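Long-range contact in endonuclease III (Geobacillus stearothermophilus, PDB 1ORN), which is a helix-hairpin-helix DNA glycosylase with a [4Fe-4S] cluster that probably removes damaged pyrimidines and cuts the strand in base excision repair: residues Lys19-Ala24 and Ile185-Tyr190. Numbering follows the deposited sequence.
Sequences KMFPDA and IFFGRY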
loop_
_atom_site.group_PDB
_atom_site.type_symbol
_atom_site.label_atom_id
_atom_site.label_comp_id
_atom_site.label_asym_id
_atom_site.label_seq_id
_atom_site.Cartn_x
_atom_site.Cartn_y
_atom_site.Cartn_z
ATOM N N LYS C 19 19.371 -4.130 -1.533
ATOM C CA LYS C 19 20.309 -4.629 -2.535
ATOM C C LYS C 19 19.598 -5.488 -3.573
ATOM O O LYS C 19 20.010 -5.544 -4.733
ATOM C CB LYS C 19 21.420 -5.454 -1.870
ATOM C CG LYS C 19 22.349 -4.648 -0.979
ATOM C CD LYS C 19 23.475 -5.513 -0.425
ATOM N N MET C 20 18.527 -6.152 -3.154
ATOM C CA MET C 20 17.768 -7.017 -4.044
ATOM C C MET C 20 16.805 -6.222 -4.924
ATOM O O MET C 20 16.592 -6.558 -6.089
ATOM C CB MET C 20 16.990 -8.045 -3.224
ATOM C CG MET C 20 16.375 -9.161 -4.044
ATOM S SD MET C 20 15.512 -10.384 -3.036
ATOM C CE MET C 20 16.678 -10.589 -1.698
ATOM N N PHE C 21 16.227 -5.168 -4.359
ATOM C CA PHE C 21 15.278 -4.331 -5.086
ATOM C C PHE C 21 15.642 -2.856 -4.952
ATOM O O PHE C 21 14.937 -2.082 -4.306
ATOM C CB PHE C 21 13.866 -4.585 -4.559
ATOM C CG PHE C 21 13.409 -6.002 -4.741
ATOM C CD1 PHE C 21 13.115 -6.492 -6.008
ATOM C CD2 PHE C 21 13.312 -6.864 -3.654
ATOM C CE1 PHE C 21 12.734 -7.820 -6.191
ATOM C CE2 PHE C 21 12.931 -8.193 -3.828
ATOM C CZ PHE C 21 12.643 -8.672 -5.095
ATOM N N PRO C 22 16.760 -2.448 -5.569
ATOM C CA PRO C 22 17.218 -1.059 -5.513
ATOM C C PRO C 22 16.290 -0.072 -6.221
ATOM O O PRO C 22 16.332 1.125 -5.945
ATOM C CB PRO C 22 18.598 -1.129 -6.163
ATOM C CG PRO C 22 18.428 -2.224 -7.176
ATOM C CD PRO C 22 17.671 -3.271 -6.388
ATOM N N ASP C 23 15.455 -0.576 -7.125
ATOM C CA ASP C 23 14.551 0.299 -7.854
ATOM C C ASP C 23 13.089 0.198 -7.448
ATOM O O ASP C 23 12.207 0.588 -8.212
ATOM N N ALA C 24 12.826 -0.314 -6.250
ATOM C CA ALA C 24 11.449 -0.458 -5.768
ATOM C C ALA C 24 10.703 0.882 -5.723
ATOM O O ALA C 24 11.222 1.881 -5.228
ATOM C CB ALA C 24 11.451 -1.104 -4.388
ATOM N N ILE C 185 7.635 -4.093 0.102
ATOM C CA ILE C 185 6.532 -4.529 -0.742
ATOM C C ILE C 185 7.057 -5.349 -1.916
ATOM O O ILE C 185 6.486 -6.376 -2.269
ATOM C CB ILE C 185 5.722 -3.331 -1.278
ATOM C CG1 ILE C 185 4.900 -2.724 -0.137
ATOM C CG2 ILE C 185 4.802 -3.782 -2.410
ATOM C CD1 ILE C 185 4.022 -1.577 -0.558
ATOM N N PHE C 186 8.142 -4.891 -2.522
ATOM C CA PHE C 186 8.726 -5.620 -3.638
ATOM C C PHE C 186 9.257 -6.966 -3.160
ATOM O O PHE C 186 9.081 -7.982 -3.825
ATOM C CB PHE C 186 9.854 -4.806 -4.274
ATOM C CG PHE C 186 9.410 -3.972 -5.451
ATOM C CD1 PHE C 186 8.358 -3.068 -5.329
ATOM C CD2 PHE C 186 10.053 -4.089 -6.684
ATOM C CE1 PHE C 186 7.951 -2.293 -6.417
ATOM C CE2 PHE C 186 9.656 -3.320 -7.776
ATOM C CZ PHE C 186 8.605 -2.420 -7.644
ATOM N N PHE C 187 9.901 -6.969 -1.998
ATOM C CA PHE C 187 10.454 -8.201 -1.446
ATOM C C PHE C 187 9.341 -9.233 -1.291
ATOM O O PHE C 187 9.495 -10.387 -1.670
ATOM C CB PHE C 187 11.110 -7.916 -0.089
ATOM C CG PHE C 187 11.822 -9.096 0.507
ATOM C CD1 PHE C 187 13.066 -9.493 0.026
ATOM C CD2 PHE C 187 11.249 -9.814 1.555
ATOM C CE1 PHE C 187 13.730 -10.590 0.581
ATOM C CE2 PHE C 187 11.903 -10.911 2.114
ATOM C CZ PHE C 187 13.148 -11.298 1.624
ATOM N N GLY C 188 8.206 -8.810 -0.741
ATOM C CA GLY C 188 7.098 -9.734 -0.563
ATOM C C GLY C 188 6.374 -10.073 -1.857
ATOM O O GLY C 188 5.945 -11.211 -2.065
ATOM N N ARG C 189 6.235 -9.090 -2.740
ATOM C CA ARG C 189 5.523 -9.314 -3.995
ATOM C C ARG C 189 6.267 -10.229 -4.960
ATOM O O ARG C 189 5.673 -11.121 -5.571
ATOM C CB ARG C 189 5.251 -7.973 -4.689
ATOM C CG ARG C 189 4.489 -8.082 -6.010
ATOM C CD ARG C 189 4.130 -6.697 -6.542
ATOM N NE ARG C 189 3.163 -6.034 -5.670
ATOM C CZ ARG C 189 3.094 -4.721 -5.482
ATOM N NH1 ARG C 189 3.936 -3.909 -6.103
ATOM N NH2 ARG C 189 2.176 -4.216 -4.670
ATOM N N TYR C 190 7.573 -10.027 -5.061
ATOM C CA TYR C 190 8.390 -10.786 -6.000
ATOM C C TYR C 190 9.320 -11.858 -5.446
ATOM O O TYR C 190 9.847 -12.666 -6.211
ATOM C CB TYR C 190 9.211 -9.804 -6.825
ATOM C CG TYR C 190 8.361 -8.823 -7.589
ATOM C CD1 TYR C 190 7.574 -9.243 -8.662
ATOM C CD2 TYR C 190 8.327 -7.477 -7.229
ATOM C CE1 TYR C 190 6.768 -8.341 -9.361
ATOM C CE2 TYR C 190 7.524 -6.567 -7.919
ATOM C CZ TYR C 190 6.747 -7.007 -8.982
ATOM O OH TYR C 190 5.938 -6.115 -9.657
#
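Phe21, just past the end of helix 7-20, brings its ring up to helix 177-191, CE2 coming 3.4 Å from Phe187 CA. CG, anti to the carbonyl carbon (chi1 -61°), points toward that helix; Phe186 CB makes a CH-pi contact over one face, 4.1 Å from the Phe21 centroid, and Met20 CG lies over the opposite face, both toward the rim. A flat, wide side chain suits this slot. The type I turn from Phe21 to Ala24 brings Ala24 CA over the centre of the Phe186 ring, 3.8 Å from its centroid, where alanine's small size allows this close approach. Met20 bends at chi3 (-43°) so that CE meets the edge of the Phe187 ring at CE1, 3.7 Å away, while SD, 5.1 Å from the ring centroid, makes an oblique Met-aromatic contact. Packing is looser toward exposed Tyr190, which offers Phe21 CZ only its CB, at 4.0 Å, while its hydroxyl is hydrogen-bonded to Glu27. An alanine at Phe21 would probably open a gap between Met20 and Phe186 and leave the backbone at Phe187 uncovered. Lacking polar bonds, the contact joins the turn to helix 177-191, whose Phe187 touches the iron-sulfur cluster, through shape and apolar burial.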